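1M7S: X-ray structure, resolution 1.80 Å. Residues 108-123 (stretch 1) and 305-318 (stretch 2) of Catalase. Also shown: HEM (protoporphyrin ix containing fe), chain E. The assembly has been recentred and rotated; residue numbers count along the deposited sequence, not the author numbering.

Stretch 1 (108-123) FATKFYTADGNWDLVG
Stretch 2, residues 305-318: QVAMAPANLVPGIE

Asp-120 is the polar centre of this contact. Its CA-to-CB bond points toward stretch 2 (chi1 m, -67°), and OD1 accepts from Ala-309 N at 2.6 Å and from Asn-312 ND2 at 2.9 Å. Lys-111 NZ forms a salt bridge with Asp-120 OD2 at 2.8 Å. The same NZ donates to Ala-307 O at 2.9 Å, so the lysine ties its own hairpin to the other stretch. Its chi angles are t, t, m, m. Asp-120 N donates to Asn-312 O at 3.2 Å. That oxygen also receives a CA-H...O contact from Trp-119 CA at 3.4 Å. Asn-312 (chi1 m, -74°) thus meets Asp-120 through both backbone and side chain.

Stretch 1 is an antiparallel hairpin of strands 108-114 and 117-123. Phe-108 pairs with Gly-123, Thr-110 with Leu-121 and Phe-112 with Trp-119. A type I turn spans Thr-114 to Gly-117. There Thr-114 OG1 donates to Gly-117 O at 2.6 Å and accepts from Asp-116 N at 3.0 Å. Stretch 2 is mostly irregular. It has a type I turn at Ala-309 to Asn-312, a type II turn at Val-314 to Ile-317, and strand from Ile-317. Trp-119 and Leu-313 set the register, their CA atoms 4.9 Å apart.

Apolar packing extends along the hairpin from the polar centre. Trp-119 (chi1 t, chi2 46°) carries Ile-317 CD1 over one face, 3.6 Å from the centroid of its six-membered ring. Val-314 (chi1 m) puts CG1 3.5 Å from Gly-117 O. Met-308 (m, m, t) places CG 3.7 Å from Ala-109 CB. Val-122 CG2 lies 4.1 Å from Pro-310 CD, while its CG1 is 3.6 Å from HEM C3A.

Two waters bridge the stretches. One donates to Asp-116 OD2 and Pro-315 O; the other donates to Asp-120 O and Pro-310 O.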

# COMPACT_ATOMS: atom_id res chain seq x y z
N PHE A 108 -17.82 -13.61 -17.42
CA PHE A 108 -17.77 -13.16 -18.83
C PHE A 108 -17.95 -11.66 -18.80
O PHE A 108 -19.06 -11.15 -18.71
CB PHE A 108 -18.89 -13.87 -19.59
CG PHE A 108 -18.92 -13.71 -21.10
CD1 PHE A 108 -19.62 -14.65 -21.84
CD2 PHE A 108 -18.30 -12.67 -21.77
CE1 PHE A 108 -19.70 -14.59 -23.22
CE2 PHE A 108 -18.35 -12.59 -23.16
CZ PHE A 108 -19.06 -13.57 -23.88
N ALA A 109 -16.88 -10.90 -18.56
CA ALA A 109 -16.87 -9.46 -18.38
C ALA A 109 -16.36 -8.76 -19.65
O ALA A 109 -15.23 -8.99 -20.13
CB ALA A 109 -16.01 -9.11 -17.17
N THR A 110 -17.14 -7.80 -20.12
CA THR A 110 -16.80 -7.11 -21.39
C THR A 110 -16.65 -5.62 -21.11
O THR A 110 -17.57 -5.01 -20.55
CB THR A 110 -17.93 -7.32 -22.41
OG1 THR A 110 -18.13 -8.71 -22.65
CG2 THR A 110 -17.58 -6.66 -23.77
N LYS A 111 -15.47 -5.05 -21.38
CA LYS A 111 -15.23 -3.63 -21.29
C LYS A 111 -15.44 -3.06 -22.72
O LYS A 111 -14.68 -3.45 -23.61
CB LYS A 111 -13.80 -3.36 -20.86
CG LYS A 111 -13.42 -1.89 -20.80
CD LYS A 111 -12.07 -1.59 -20.11
CE LYS A 111 -12.10 -1.96 -18.63
NZ LYS A 111 -13.14 -1.20 -17.87
N PHE A 112 -16.46 -2.22 -22.86
CA PHE A 112 -16.67 -1.66 -24.22
C PHE A 112 -16.06 -0.27 -24.26
O PHE A 112 -16.39 0.55 -23.40
CB PHE A 112 -18.16 -1.49 -24.47
CG PHE A 112 -19.01 -2.69 -24.65
CD1 PHE A 112 -19.54 -3.37 -23.55
CD2 PHE A 112 -19.34 -3.17 -25.91
CE1 PHE A 112 -20.39 -4.45 -23.72
CE2 PHE A 112 -20.17 -4.25 -26.07
CZ PHE A 112 -20.73 -4.92 -24.98
N TYR A 113 -15.11 0.01 -25.13
CA TYR A 113 -14.45 1.31 -25.12
C TYR A 113 -15.27 2.23 -26.08
O TYR A 113 -14.81 2.40 -27.21
CB TYR A 113 -13.02 1.20 -25.59
CG TYR A 113 -12.08 0.34 -24.72
CD1 TYR A 113 -11.39 0.89 -23.69
CD2 TYR A 113 -11.92 -0.99 -25.03
CE1 TYR A 113 -10.51 0.12 -22.91
CE2 TYR A 113 -11.03 -1.81 -24.29
CZ TYR A 113 -10.35 -1.22 -23.25
OH TYR A 113 -9.47 -2.00 -22.51
N THR A 114 -16.43 2.62 -25.60
CA THR A 114 -17.37 3.35 -26.47
C THR A 114 -16.96 4.79 -26.68
O THR A 114 -16.16 5.41 -26.00
CB THR A 114 -18.85 3.37 -26.01
OG1 THR A 114 -19.08 4.46 -25.14
CG2 THR A 114 -19.23 2.05 -25.33
N ALA A 115 -17.67 5.35 -27.68
CA ALA A 115 -17.44 6.77 -28.02
C ALA A 115 -18.02 7.71 -27.00
O ALA A 115 -17.81 8.93 -27.15
CB ALA A 115 -18.15 6.95 -29.39
N ASP A 116 -18.74 7.29 -25.97
CA ASP A 116 -19.26 8.04 -24.88
C ASP A 116 -18.55 7.70 -23.54
O ASP A 116 -18.96 8.22 -22.51
CB ASP A 116 -20.73 7.77 -24.55
CG ASP A 116 -21.74 7.78 -25.64
OD1 ASP A 116 -21.47 8.43 -26.69
OD2 ASP A 116 -22.82 7.16 -25.42
N GLY A 117 -17.54 6.87 -23.60
CA GLY A 117 -16.84 6.46 -22.36
C GLY A 117 -16.85 4.93 -22.29
O GLY A 117 -17.49 4.18 -23.05
N ASN A 118 -16.15 4.40 -21.27
CA ASN A 118 -16.14 2.93 -21.14
C ASN A 118 -17.36 2.45 -20.34
O ASN A 118 -17.66 2.96 -19.29
CB ASN A 118 -14.88 2.43 -20.46
CG ASN A 118 -13.59 2.72 -21.20
OD1 ASN A 118 -13.61 3.09 -22.40
ND2 ASN A 118 -12.49 2.53 -20.48
N TRP A 119 -18.03 1.48 -20.93
CA TRP A 119 -19.14 0.79 -20.33
C TRP A 119 -18.71 -0.66 -20.11
O TRP A 119 -18.36 -1.36 -21.06
CB TRP A 119 -20.37 0.76 -21.24
CG TRP A 119 -21.48 -0.09 -20.67
CD1 TRP A 119 -21.93 -0.07 -19.37
CD2 TRP A 119 -22.29 -1.02 -21.36
NE1 TRP A 119 -22.94 -0.98 -19.23
CE2 TRP A 119 -23.19 -1.57 -20.43
CE3 TRP A 119 -22.33 -1.46 -22.69
CZ2 TRP A 119 -24.15 -2.52 -20.80
CZ3 TRP A 119 -23.28 -2.42 -23.04
CH2 TRP A 119 -24.17 -2.94 -22.09
N ASP A 120 -18.87 -1.17 -18.89
CA ASP A 120 -18.52 -2.58 -18.61
C ASP A 120 -19.77 -3.39 -18.36
O ASP A 120 -20.61 -3.10 -17.46
CB ASP A 120 -17.69 -2.68 -17.31
CG ASP A 120 -16.32 -2.05 -17.38
OD1 ASP A 120 -15.74 -1.79 -16.31
OD2 ASP A 120 -15.82 -1.74 -18.49
N LEU A 121 -19.92 -4.45 -19.12
CA LEU A 121 -21.02 -5.38 -18.90
C LEU A 121 -20.40 -6.59 -18.17
O LEU A 121 -19.82 -7.48 -18.79
CB LEU A 121 -21.66 -5.76 -20.22
CG LEU A 121 -22.81 -6.77 -20.07
CD1 LEU A 121 -23.88 -6.34 -19.08
CD2 LEU A 121 -23.42 -7.02 -21.48
N VAL A 122 -20.51 -6.66 -16.85
CA VAL A 122 -19.84 -7.72 -16.06
C VAL A 122 -20.81 -8.87 -15.78
O VAL A 122 -21.67 -8.72 -14.90
CB VAL A 122 -19.34 -7.10 -14.75
CG1 VAL A 122 -18.45 -8.08 -14.00
CG2 VAL A 122 -18.58 -5.81 -15.04
N GLY A 123 -20.71 -9.89 -16.64
CA GLY A 123 -21.72 -10.97 -16.52
C GLY A 123 -21.10 -12.31 -16.14
O GLY A 123 -19.96 -12.42 -15.83
N GLN A 305 -4.34 -6.39 -14.69
CA GLN A 305 -4.71 -5.04 -14.30
C GLN A 305 -6.03 -4.49 -14.82
O GLN A 305 -6.42 -3.40 -14.33
CB GLN A 305 -3.58 -4.06 -14.63
CG GLN A 305 -2.29 -4.29 -13.87
CD GLN A 305 -1.25 -3.22 -14.15
OE1 GLN A 305 -0.64 -2.76 -13.19
NE2 GLN A 305 -1.06 -2.79 -15.43
N VAL A 306 -6.76 -5.19 -15.67
CA VAL A 306 -8.03 -4.63 -16.15
C VAL A 306 -8.99 -4.48 -14.98
O VAL A 306 -9.06 -5.30 -14.06
CB VAL A 306 -8.58 -5.45 -17.32
CG1 VAL A 306 -9.13 -6.83 -16.90
CG2 VAL A 306 -9.60 -4.64 -18.12
N ALA A 307 -9.77 -3.40 -14.99
CA ALA A 307 -10.70 -3.04 -13.92
C ALA A 307 -12.12 -3.05 -14.49
O ALA A 307 -12.49 -2.12 -15.22
CB ALA A 307 -10.32 -1.68 -13.37
N MET A 308 -12.82 -4.17 -14.31
CA MET A 308 -14.20 -4.27 -14.81
C MET A 308 -15.15 -3.82 -13.71
O MET A 308 -14.99 -4.32 -12.59
CB MET A 308 -14.53 -5.74 -15.13
CG MET A 308 -13.64 -6.42 -16.18
SD MET A 308 -14.08 -5.67 -17.79
CE MET A 308 -13.10 -6.73 -18.86
N ALA A 309 -16.08 -2.90 -13.96
CA ALA A 309 -16.96 -2.47 -12.87
C ALA A 309 -18.31 -2.05 -13.41
O ALA A 309 -18.37 -1.21 -14.31
CB ALA A 309 -16.28 -1.25 -12.21
N PRO A 310 -19.37 -2.51 -12.79
CA PRO A 310 -20.73 -2.12 -13.17
C PRO A 310 -20.87 -0.62 -13.03
O PRO A 310 -21.67 0.01 -13.72
CB PRO A 310 -21.68 -2.97 -12.30
CG PRO A 310 -20.79 -4.14 -11.94
CD PRO A 310 -19.39 -3.54 -11.73
N ALA A 311 -20.08 0.09 -12.20
CA ALA A 311 -20.13 1.52 -12.06
C ALA A 311 -19.64 2.21 -13.36
O ALA A 311 -19.86 3.41 -13.42
CB ALA A 311 -19.29 2.03 -10.90
N ASN A 312 -18.94 1.55 -14.27
CA ASN A 312 -18.47 2.27 -15.45
C ASN A 312 -19.68 2.25 -16.42
O ASN A 312 -19.92 1.25 -17.08
CB ASN A 312 -17.26 1.59 -16.06
CG ASN A 312 -15.99 1.79 -15.25
OD1 ASN A 312 -15.80 2.84 -14.66
ND2 ASN A 312 -15.08 0.80 -15.20
N LEU A 313 -20.43 3.33 -16.40
CA LEU A 313 -21.66 3.49 -17.16
C LEU A 313 -21.56 4.70 -18.10
O LEU A 313 -20.72 5.57 -17.88
CB LEU A 313 -22.79 3.88 -16.18
CG LEU A 313 -23.19 2.73 -15.24
CD1 LEU A 313 -23.93 3.29 -14.02
CD2 LEU A 313 -24.00 1.69 -15.99
N VAL A 314 -22.40 4.67 -19.12
CA VAL A 314 -22.42 5.84 -20.05
C VAL A 314 -23.87 6.33 -20.02
O VAL A 314 -24.82 5.56 -19.76
CB VAL A 314 -21.96 5.34 -21.42
CG1 VAL A 314 -20.47 4.92 -21.43
CG2 VAL A 314 -22.73 4.12 -21.92
N PRO A 315 -24.11 7.54 -20.45
CA PRO A 315 -25.46 8.13 -20.53
C PRO A 315 -26.30 7.22 -21.39
O PRO A 315 -25.88 6.80 -22.47
CB PRO A 315 -25.25 9.54 -21.11
CG PRO A 315 -23.84 9.85 -20.60
CD PRO A 315 -23.09 8.53 -20.83
N GLY A 316 -27.47 6.81 -20.92
CA GLY A 316 -28.33 5.87 -21.64
C GLY A 316 -28.37 4.50 -20.97
O GLY A 316 -29.15 3.64 -21.37
N ILE A 317 -27.49 4.28 -19.99
CA ILE A 317 -27.44 2.95 -19.36
C ILE A 317 -27.28 3.20 -17.87
O ILE A 317 -26.39 3.96 -17.47
CB ILE A 317 -26.25 2.08 -19.83
CG1 ILE A 317 -26.15 1.97 -21.33
CG2 ILE A 317 -26.40 0.72 -19.15
CD1 ILE A 317 -25.08 1.13 -21.99
N GLU A 318 -28.16 2.63 -17.07
CA GLU A 318 -28.07 2.87 -15.61
C GLU A 318 -28.39 1.51 -14.95
O GLU A 318 -29.02 0.62 -15.51
CB GLU A 318 -29.13 3.89 -15.18
CG GLU A 318 -29.06 5.31 -15.67
CD GLU A 318 -30.08 6.32 -15.18
OE1 GLU A 318 -30.92 6.05 -14.28
OE2 GLU A 318 -30.09 7.48 -15.69
CHA HEM E . -15.53 -9.84 -9.80
CHB HEM E . -19.60 -11.31 -11.97
CHC HEM E . -22.05 -10.55 -7.87
CHD HEM E . -18.21 -8.17 -6.06
C1A HEM E . -16.43 -10.31 -10.73
C2A HEM E . -16.08 -10.73 -12.10
C3A HEM E . -17.20 -11.14 -12.70
C4A HEM E . -18.27 -11.01 -11.73
CMA HEM E . -17.40 -11.65 -14.13
CAA HEM E . -14.63 -10.65 -12.63
CBA HEM E . -14.36 -9.42 -13.56
CGA HEM E . -12.94 -9.57 -14.18
O1A HEM E . -12.13 -8.72 -13.76
O2A HEM E . -12.88 -10.49 -15.02
C1B HEM E . -20.63 -11.21 -11.07
C2B HEM E . -22.04 -11.46 -11.35
C3B HEM E . -22.71 -11.26 -10.20
C4B HEM E . -21.76 -10.87 -9.20
CMB HEM E . -22.56 -11.90 -12.72
CAB HEM E . -24.20 -11.40 -9.87
CBB HEM E . -25.16 -11.28 -10.76
C1C HEM E . -21.25 -9.75 -7.09
C2C HEM E . -21.70 -9.01 -5.93
C3C HEM E . -20.65 -8.33 -5.45
C4C HEM E . -19.51 -8.68 -6.26
CMC HEM E . -23.16 -8.95 -5.40
CAC HEM E . -20.55 -7.37 -4.25
CBC HEM E . -21.50 -6.48 -3.91
C1D HEM E . -17.14 -8.49 -6.90
C2D HEM E . -15.77 -8.07 -6.67
C3D HEM E . -15.03 -8.52 -7.69
C4D HEM E . -15.92 -9.24 -8.59
CMD HEM E . -15.35 -7.27 -5.43
CAD HEM E . -13.51 -8.33 -7.94
CBD HEM E . -13.30 -7.11 -8.91
CGD HEM E . -11.84 -6.70 -9.07
O1D HEM E . -11.55 -6.08 -10.15
O2D HEM E . -10.97 -6.92 -8.19
NA HEM E . -17.76 -10.55 -10.54
NB HEM E . -20.48 -10.83 -9.75
NC HEM E . -19.90 -9.56 -7.25
ND HEM E . -17.20 -9.16 -8.11
FE HEM E . -18.85 -9.96 -8.93
O HOH W 1 -24.42 8.41 -23.90
O HOH W 2 -22.45 -1.43 -16.24
O HOH W 3 -18.99 -12.36 -8.19